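Local coordinates for teichoic acid biosynthesis protein F (Staphylococcus epidermidis, PDB 3L7I), which is a teichoic acid biosynthesis protein whose C-terminal part probably has a GT-B-type glycosyltransferase-like fold, at residues Lys353-Ser359 with Asn382-Ser388; Gln437-Trp443 with Arg478-Ile483. One frame throughout, in Å; residues are numbered along the deposited sequence.

Contact 1: residues Lys353-Ser359 with Asn382-Ser388; sequences KTIVFES and NYRYIWS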
loop_
_atom_site.group_PDB
_atom_site.type_symbol
_atom_site.label_atom_id
_atom_site.label_comp_id
_atom_site.label_asym_id
_atom_site.label_seq_id
_atom_site.Cartn_x
_atom_site.Cartn_y
_atom_site.Cartn_z
ATOM N N LYS A 353 35.912 7.529 -16.260
ATOM C CA LYS A 353 36.744 8.715 -16.049
ATOM C C LYS A 353 36.219 9.755 -15.046
ATOM O O LYS A 353 36.666 10.904 -15.053
ATOM C CB LYS A 353 37.141 9.370 -17.366
ATOM C CG LYS A 353 36.016 9.585 -18.337
ATOM C CD LYS A 353 36.527 10.317 -19.590
ATOM C CE LYS A 353 37.633 9.549 -20.300
ATOM N NZ LYS A 353 38.017 10.222 -21.578
ATOM N N THR A 354 35.305 9.339 -14.170
ATOM C CA THR A 354 34.779 10.205 -13.112
ATOM C C THR A 354 35.412 9.851 -11.765
ATOM O O THR A 354 35.441 8.686 -11.379
ATOM C CB THR A 354 33.214 10.099 -12.975
ATOM O OG1 THR A 354 32.563 10.759 -14.072
ATOM C CG2 THR A 354 32.732 10.731 -11.672
ATOM N N ILE A 355 35.887 10.859 -11.040
ATOM C CA ILE A 355 36.461 10.656 -9.711
ATOM C C ILE A 355 35.840 11.618 -8.670
ATOM O O ILE A 355 35.722 12.817 -8.933
ATOM C CB ILE A 355 37.985 10.864 -9.788
ATOM C CG1 ILE A 355 38.552 10.082 -10.969
ATOM C CG2 ILE A 355 38.696 10.487 -8.476
ATOM C CD1 ILE A 355 39.927 10.565 -11.377
ATOM N N VAL A 356 35.424 11.103 -7.509
ATOM C CA VAL A 356 34.951 11.970 -6.410
ATOM C C VAL A 356 35.967 12.149 -5.302
ATOM O O VAL A 356 36.644 11.196 -4.923
ATOM C CB VAL A 356 33.673 11.453 -5.700
ATOM C CG1 VAL A 356 32.590 12.506 -5.671
ATOM C CG2 VAL A 356 33.182 10.137 -6.286
ATOM N N PHE A 357 36.024 13.359 -4.750
ATOM C CA PHE A 357 36.892 13.679 -3.618
ATOM C C PHE A 357 36.075 14.246 -2.480
ATOM O O PHE A 357 35.108 14.974 -2.704
ATOM C CB PHE A 357 37.943 14.709 -4.019
ATOM C CG PHE A 357 38.896 14.211 -5.043
ATOM C CD1 PHE A 357 40.212 13.962 -4.720
ATOM C CD2 PHE A 357 38.468 13.956 -6.327
ATOM C CE1 PHE A 357 41.094 13.481 -5.674
ATOM C CE2 PHE A 357 39.338 13.477 -7.281
ATOM C CZ PHE A 357 40.657 13.241 -6.957
ATOM N N GLU A 358 36.463 13.925 -1.253
ATOM C CA GLU A 358 35.830 14.541 -0.113
ATOM C C GLU A 358 36.797 14.440 1.026
ATOM O O GLU A 358 37.333 13.381 1.294
ATOM C CB GLU A 358 34.551 13.799 0.209
ATOM C CG GLU A 358 33.613 14.472 1.173
ATOM C CD GLU A 358 32.484 13.517 1.595
ATOM O OE1 GLU A 358 31.280 13.915 1.606
ATOM O OE2 GLU A 358 32.813 12.332 1.895
ATOM N N SER A 359 37.069 15.551 1.683
ATOM C CA SER A 359 37.838 15.465 2.912
ATOM C C SER A 359 37.019 15.867 4.115
ATOM O O SER A 359 36.146 16.728 4.037
ATOM C CB SER A 359 39.130 16.260 2.861
ATOM O OG SER A 359 38.883 17.620 2.634
ATOM N N ASN A 382 42.020 15.798 -18.114
ATOM C CA ASN A 382 40.834 15.503 -18.904
ATOM C C ASN A 382 39.877 14.473 -18.295
ATOM O O ASN A 382 39.060 13.881 -18.994
ATOM C CB ASN A 382 41.214 15.145 -20.350
ATOM C CG ASN A 382 42.108 16.214 -21.008
ATOM O OD1 ASN A 382 41.962 17.416 -20.749
ATOM N ND2 ASN A 382 43.044 15.770 -21.851
ATOM N N TYR A 383 39.949 14.276 -16.986
ATOM C CA TYR A 383 38.964 13.437 -16.313
ATOM C C TYR A 383 37.860 14.302 -15.698
ATOM O O TYR A 383 38.061 15.504 -15.483
ATOM C CB TYR A 383 39.622 12.608 -15.217
ATOM C CG TYR A 383 40.500 11.481 -15.693
ATOM C CD1 TYR A 383 41.688 11.207 -15.047
ATOM C CD2 TYR A 383 40.140 10.683 -16.767
ATOM C CE1 TYR A 383 42.501 10.170 -15.445
ATOM C CE2 TYR A 383 40.950 9.635 -17.179
ATOM C CZ TYR A 383 42.137 9.388 -16.509
ATOM O OH TYR A 383 42.979 8.363 -16.882
ATOM N N ARG A 384 36.700 13.707 -15.421
ATOM C CA ARG A 384 35.655 14.440 -14.722
ATOM C C ARG A 384 35.946 14.439 -13.210
ATOM O O ARG A 384 35.781 13.417 -12.534
ATOM C CB ARG A 384 34.259 13.875 -15.027
ATOM C CG ARG A 384 33.119 14.724 -14.438
ATOM C CD ARG A 384 31.785 14.557 -15.176
ATOM N NE ARG A 384 30.866 13.604 -14.542
ATOM C CZ ARG A 384 29.809 13.952 -13.803
ATOM N NH1 ARG A 384 29.524 15.238 -13.587
ATOM N NH2 ARG A 384 29.036 13.012 -13.272
ATOM N N TYR A 385 36.403 15.577 -12.686
ATOM C CA TYR A 385 36.633 15.712 -11.252
ATOM C C TYR A 385 35.438 16.331 -10.518
ATOM O O TYR A 385 34.909 17.384 -10.917
ATOM C CB TYR A 385 37.908 16.495 -10.990
ATOM C CG TYR A 385 39.136 15.795 -11.523
ATOM C CD1 TYR A 385 39.787 14.821 -10.777
ATOM C CD2 TYR A 385 39.638 16.101 -12.778
ATOM C CE1 TYR A 385 40.911 14.173 -11.263
ATOM C CE2 TYR A 385 40.764 15.465 -13.275
ATOM C CZ TYR A 385 41.399 14.498 -12.517
ATOM O OH TYR A 385 42.520 13.862 -13.018
ATOM N N ILE A 386 35.010 15.655 -9.449
ATOM C CA ILE A 386 33.898 16.117 -8.634
ATOM C C ILE A 386 34.318 16.224 -7.170
ATOM O O ILE A 386 34.931 15.304 -6.633
ATOM C CB ILE A 386 32.712 15.169 -8.771
ATOM C CG1 ILE A 386 32.286 15.097 -10.235
ATOM C CG2 ILE A 386 31.544 15.656 -7.948
ATOM C CD1 ILE A 386 31.390 13.919 -10.587
ATOM N N TRP A 387 34.011 17.350 -6.526
ATOM C CA TRP A 387 34.192 17.493 -5.068
ATOM C C TRP A 387 32.852 17.574 -4.305
ATOM O O TRP A 387 31.909 18.249 -4.725
ATOM C CB TRP A 387 35.064 18.706 -4.738
ATOM C CG TRP A 387 36.540 18.387 -4.702
ATOM C CD1 TRP A 387 37.401 18.295 -5.771
ATOM C CD2 TRP A 387 37.323 18.123 -3.540
ATOM N NE1 TRP A 387 38.667 17.980 -5.338
ATOM C CE2 TRP A 387 38.644 17.865 -3.975
ATOM C CE3 TRP A 387 37.041 18.090 -2.178
ATOM C CZ2 TRP A 387 39.668 17.563 -3.093
ATOM C CZ3 TRP A 387 38.060 17.798 -1.304
ATOM C CH2 TRP A 387 39.359 17.537 -1.763
ATOM N N SER A 388 32.764 16.883 -3.176
ATOM C CA SER A 388 31.544 16.887 -2.382
ATOM C C SER A 388 31.766 17.700 -1.120
ATOM O O SER A 388 32.769 17.504 -0.460
ATOM C CB SER A 388 31.176 15.451 -2.048
ATOM O OG SER A 388 30.619 15.344 -0.754
HETATM O O HOH W 1 35.271 17.605 0.893
#

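Contact 2: residues Gln437-Trp443 with Arg478-Ile483; sequences QTYIQTW and RWDYLI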
loop_
_atom_site.group_PDB
_atom_site.type_symbol
_atom_site.label_atom_id
_atom_site.label_comp_id
_atom_site.label_asym_id
_atom_site.label_seq_id
_atom_site.Cartn_x
_atom_site.Cartn_y
_atom_site.Cartn_z
ATOM N N GLN A 437 33.497 -0.156 -8.620
ATOM C CA GLN A 437 34.162 1.080 -8.176
ATOM C C GLN A 437 35.346 0.841 -7.217
ATOM O O GLN A 437 35.380 -0.152 -6.474
ATOM C CB GLN A 437 33.126 2.011 -7.521
ATOM C CG GLN A 437 31.861 2.231 -8.363
ATOM C CD GLN A 437 30.730 2.950 -7.616
ATOM O OE1 GLN A 437 30.030 2.354 -6.801
ATOM N NE2 GLN A 437 30.527 4.224 -7.931
ATOM N N THR A 438 36.312 1.752 -7.234
ATOM C CA THR A 438 37.461 1.636 -6.346
ATOM C C THR A 438 37.435 2.726 -5.272
ATOM O O THR A 438 37.448 3.923 -5.601
ATOM C CB THR A 438 38.778 1.737 -7.113
ATOM O OG1 THR A 438 38.813 0.738 -8.130
ATOM C CG2 THR A 438 39.932 1.489 -6.184
ATOM N N TYR A 439 37.397 2.320 -3.996
ATOM C CA TYR A 439 37.336 3.262 -2.882
ATOM C C TYR A 439 38.726 3.390 -2.235
ATOM O O TYR A 439 39.211 2.454 -1.569
ATOM C CB TYR A 439 36.285 2.799 -1.870
ATOM C CG TYR A 439 36.025 3.713 -0.675
ATOM C CD1 TYR A 439 36.856 4.794 -0.377
ATOM C CD2 TYR A 439 34.963 3.444 0.199
ATOM C CE1 TYR A 439 36.615 5.594 0.729
ATOM C CE2 TYR A 439 34.715 4.248 1.315
ATOM C CZ TYR A 439 35.538 5.320 1.570
ATOM O OH TYR A 439 35.270 6.111 2.670
ATOM N N ILE A 440 39.371 4.539 -2.441
ATOM C CA ILE A 440 40.692 4.783 -1.867
ATOM C C ILE A 440 40.591 5.569 -0.564
ATOM O O ILE A 440 40.085 6.685 -0.550
ATOM C CB ILE A 440 41.618 5.521 -2.867
ATOM C CG1 ILE A 440 41.858 4.655 -4.100
ATOM C CG2 ILE A 440 42.951 5.819 -2.243
ATOM C CD1 ILE A 440 42.829 5.272 -5.062
ATOM N N GLN A 441 41.058 4.965 0.526
ATOM C CA GLN A 441 41.005 5.570 1.856
ATOM C C GLN A 441 42.381 6.050 2.273
ATOM O O GLN A 441 43.347 5.273 2.304
ATOM C CB GLN A 441 40.514 4.554 2.890
ATOM C CG GLN A 441 40.418 5.103 4.301
ATOM C CD GLN A 441 39.546 6.361 4.405
ATOM O OE1 GLN A 441 40.041 7.426 4.743
ATOM N NE2 GLN A 441 38.255 6.236 4.116
ATOM N N THR A 442 42.489 7.330 2.599
ATOM C CA THR A 442 43.797 7.875 2.884
ATOM C C THR A 442 43.969 7.887 4.367
ATOM O O THR A 442 45.089 7.931 4.872
ATOM C CB THR A 442 43.885 9.286 2.379
ATOM O OG1 THR A 442 42.994 10.104 3.145
ATOM C CG2 THR A 442 43.448 9.337 0.933
ATOM N N TRP A 443 42.829 7.818 5.055
ATOM C CA TRP A 443 42.710 8.171 6.481
ATOM C C TRP A 443 43.415 9.506 6.756
ATOM O O TRP A 443 43.805 10.204 5.825
ATOM C CB TRP A 443 43.195 7.043 7.414
ATOM C CG TRP A 443 42.657 7.165 8.815
ATOM C CD1 TRP A 443 43.373 7.348 9.947
ATOM C CD2 TRP A 443 41.279 7.139 9.211
ATOM N NE1 TRP A 443 42.533 7.431 11.029
ATOM C CE2 TRP A 443 41.244 7.312 10.604
ATOM C CE3 TRP A 443 40.071 6.989 8.517
ATOM C CZ2 TRP A 443 40.059 7.336 11.321
ATOM C CZ3 TRP A 443 38.885 7.012 9.237
ATOM C CH2 TRP A 443 38.892 7.180 10.625
ATOM N N ARG A 478 34.815 -1.879 2.876
ATOM C CA ARG A 478 34.591 -1.346 1.541
ATOM C C ARG A 478 35.833 -0.620 0.988
ATOM O O ARG A 478 35.888 -0.285 -0.196
ATOM C CB ARG A 478 33.399 -0.372 1.540
ATOM C CG ARG A 478 32.145 -0.863 2.235
ATOM C CD ARG A 478 30.990 0.097 2.036
ATOM N NE ARG A 478 31.258 1.432 2.575
ATOM C CZ ARG A 478 30.504 2.498 2.313
ATOM N NH1 ARG A 478 30.806 3.683 2.825
ATOM N NH2 ARG A 478 29.444 2.372 1.517
ATOM N N TRP A 479 36.802 -0.347 1.863
ATOM C CA TRP A 479 38.025 0.320 1.455
ATOM C C TRP A 479 38.868 -0.631 0.633
ATOM O O TRP A 479 39.348 -1.643 1.143
ATOM C CB TRP A 479 38.857 0.769 2.655
ATOM C CG TRP A 479 38.222 1.770 3.575
ATOM C CD1 TRP A 479 37.075 2.507 3.370
ATOM C CD2 TRP A 479 38.730 2.167 4.838
ATOM N NE1 TRP A 479 36.838 3.322 4.455
ATOM C CE2 TRP A 479 37.842 3.127 5.368
ATOM C CE3 TRP A 479 39.857 1.809 5.574
ATOM C CZ2 TRP A 479 38.049 3.719 6.589
ATOM C CZ3 TRP A 479 40.055 2.393 6.786
ATOM C CH2 TRP A 479 39.158 3.338 7.288
ATOM N N ASP A 480 39.059 -0.300 -0.637
ATOM C CA ASP A 480 39.826 -1.144 -1.529
ATOM C C ASP A 480 41.310 -0.877 -1.307
ATOM O O ASP A 480 42.127 -1.793 -1.344
ATOM C CB ASP A 480 39.423 -0.857 -2.981
ATOM C CG ASP A 480 37.960 -1.203 -3.271
ATOM O OD1 ASP A 480 37.507 -2.318 -2.929
ATOM O OD2 ASP A 480 37.266 -0.347 -3.851
ATOM N N TYR A 481 41.642 0.393 -1.069
ATOM C CA TYR A 481 42.999 0.815 -0.737
ATOM C C TYR A 481 42.980 1.649 0.545
ATOM O O TYR A 481 42.060 2.430 0.763
ATOM C CB TYR A 481 43.589 1.627 -1.880
ATOM C CG TYR A 481 43.910 0.799 -3.110
ATOM C CD1 TYR A 481 44.775 -0.296 -3.038
ATOM C CD2 TYR A 481 43.365 1.116 -4.350
ATOM C CE1 TYR A 481 45.081 -1.045 -4.169
ATOM C CE2 TYR A 481 43.665 0.372 -5.471
ATOM C CZ TYR A 481 44.522 -0.704 -5.379
ATOM O OH TYR A 481 44.807 -1.435 -6.512
ATOM N N LEU A 482 43.984 1.454 1.396
ATOM C CA LEU A 482 44.173 2.228 2.610
ATOM C C LEU A 482 45.623 2.703 2.695
ATOM O O LEU A 482 46.567 1.906 2.582
ATOM C CB LEU A 482 43.849 1.386 3.831
ATOM C CG LEU A 482 44.157 2.085 5.142
ATOM C CD1 LEU A 482 43.514 3.440 5.136
ATOM C CD2 LEU A 482 43.646 1.271 6.276
ATOM N N ILE A 483 45.811 4.003 2.897
ATOM C CA ILE A 483 47.158 4.563 2.927
ATOM C C ILE A 483 47.797 4.380 4.294
ATOM O O ILE A 483 47.121 4.496 5.327
ATOM C CB ILE A 483 47.144 6.031 2.548
ATOM C CG1 ILE A 483 46.773 6.181 1.071
ATOM C CG2 ILE A 483 48.493 6.664 2.805
ATOM C CD1 ILE A 483 47.104 7.534 0.494
#

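Contact 1: residues Lys353-Ser359 with Asn382-Ser388
The indole of Trp-387 lies across the CB of Phe-357, which sits 3.4 Å from the centroid of the indole six-membered ring in a CH-pi contact over its face. The Phe-357 ring itself is nearly parallel to the five-membered ring (planes at 20°) but slid aside, with little overlap. On the same face Ile-355 CD1 reaches Tyr-385 CE1 at 3.7 Å, and Phe-357 CE2 meets Tyr-385 CD1 at 3.8 Å. Helix 367-379 covers this face through Met-376, and Tyr-373 packs edge-to-face with Trp-387. The opposite face carries Thr-354, Val-356, Arg-384 and Ile-386: Thr-354 CG2 touches Ile-386 CD1 at 3.6 Å, and helix 409-417 lies over Val-356 and Ile-386. Arg-384 NE makes a weak hydrogen bond to Thr-354 OG1 (3.3 Å), while its guanidinium forms salt bridges with Glu-417 and Glu-402.

Between these two layers, in the plane of the sheet, a parallel ladder sets Thr-354 to Phe-357 beside Arg-384 to Trp-387; its bonds run from Arg-384 N–Lys-353 O (2.8 Å) to Ser-388 N–Phe-357 O (3.1 Å). Past it, Ser-388 OG donates to Glu-358 OE1 (2.8 Å), and water 1 links Ser-359 N with Ser-388 O. Two neighbouring parallel strands with helices on both faces, joined through helix 367-379, make a beta-alpha-beta unit of a Rossmann-like domain, as in GT-B folds.

Contact 2: residues Gln437-Trp443 with Arg478-Ile483
Strands 438-441 and 481-483 run parallel, their axes 4.7 Å apart at closest approach and 13° from each other. Tyr-439 O accepts from both Asp-480 N (2.9 Å) and Tyr-481 N (3.2 Å); the ladder continues with Gln-441 N to Tyr-481 O (2.7 Å) and Ile-483 N to Gln-441 O (2.8 Å). At its start the Asp-480 side chain takes over from the backbone: OD2 accepts from Tyr-439 N at 2.7 Å and also pairs with Lys-433. Together with helix 465-476 the strands form a beta-alpha-beta unit of a Rossmann-like sheet. On one face of that sheet Ile-440 CG1 meets the ring edge of Tyr-481 at CD2 (3.9 Å), and helix 706-721 covers both residues. The other side holds an aromatic cluster. Trp-479 turns its edge to the face of Tyr-439, the Tyr-439 ring and the five-membered ring of Trp-479 having centroids 4.7 Å apart and planes at 69°, while Trp-443 lies obliquely beside Trp-479. Gln-441 CG sits over the Trp-479 six-membered ring, 3.3 Å from the centroid, and Gln-441 OE1 accepts from Trp-443 N (2.8 Å). Glu-475 of helix 465-476 accepts hydrogen bonds from Tyr-439 OH and Trp-479 NE1.

Overall arrangement
From the N terminus of the model, two helices precede strand 354-358, which begins a seven-stranded parallel sheet. Contact 1 closes the loop containing helix 367-379 when strand 384-389 settles beside strand 354-358. The chain then adds strand 402-405 beyond 384-389, and passes through helix 409-417 to strand 418-423 on the other side of 354-358. Strand 438-441 comes next, and contact 2 closes over helix 465-476 when 481-484 pairs with that strand. The two loops therefore follow in series, neither nesting nor crossing. Strand 418-423 bridges them, bonding to both 354-358 and 438-441; the contacts lie about 15 Å apart, centre to centre, in one sheet.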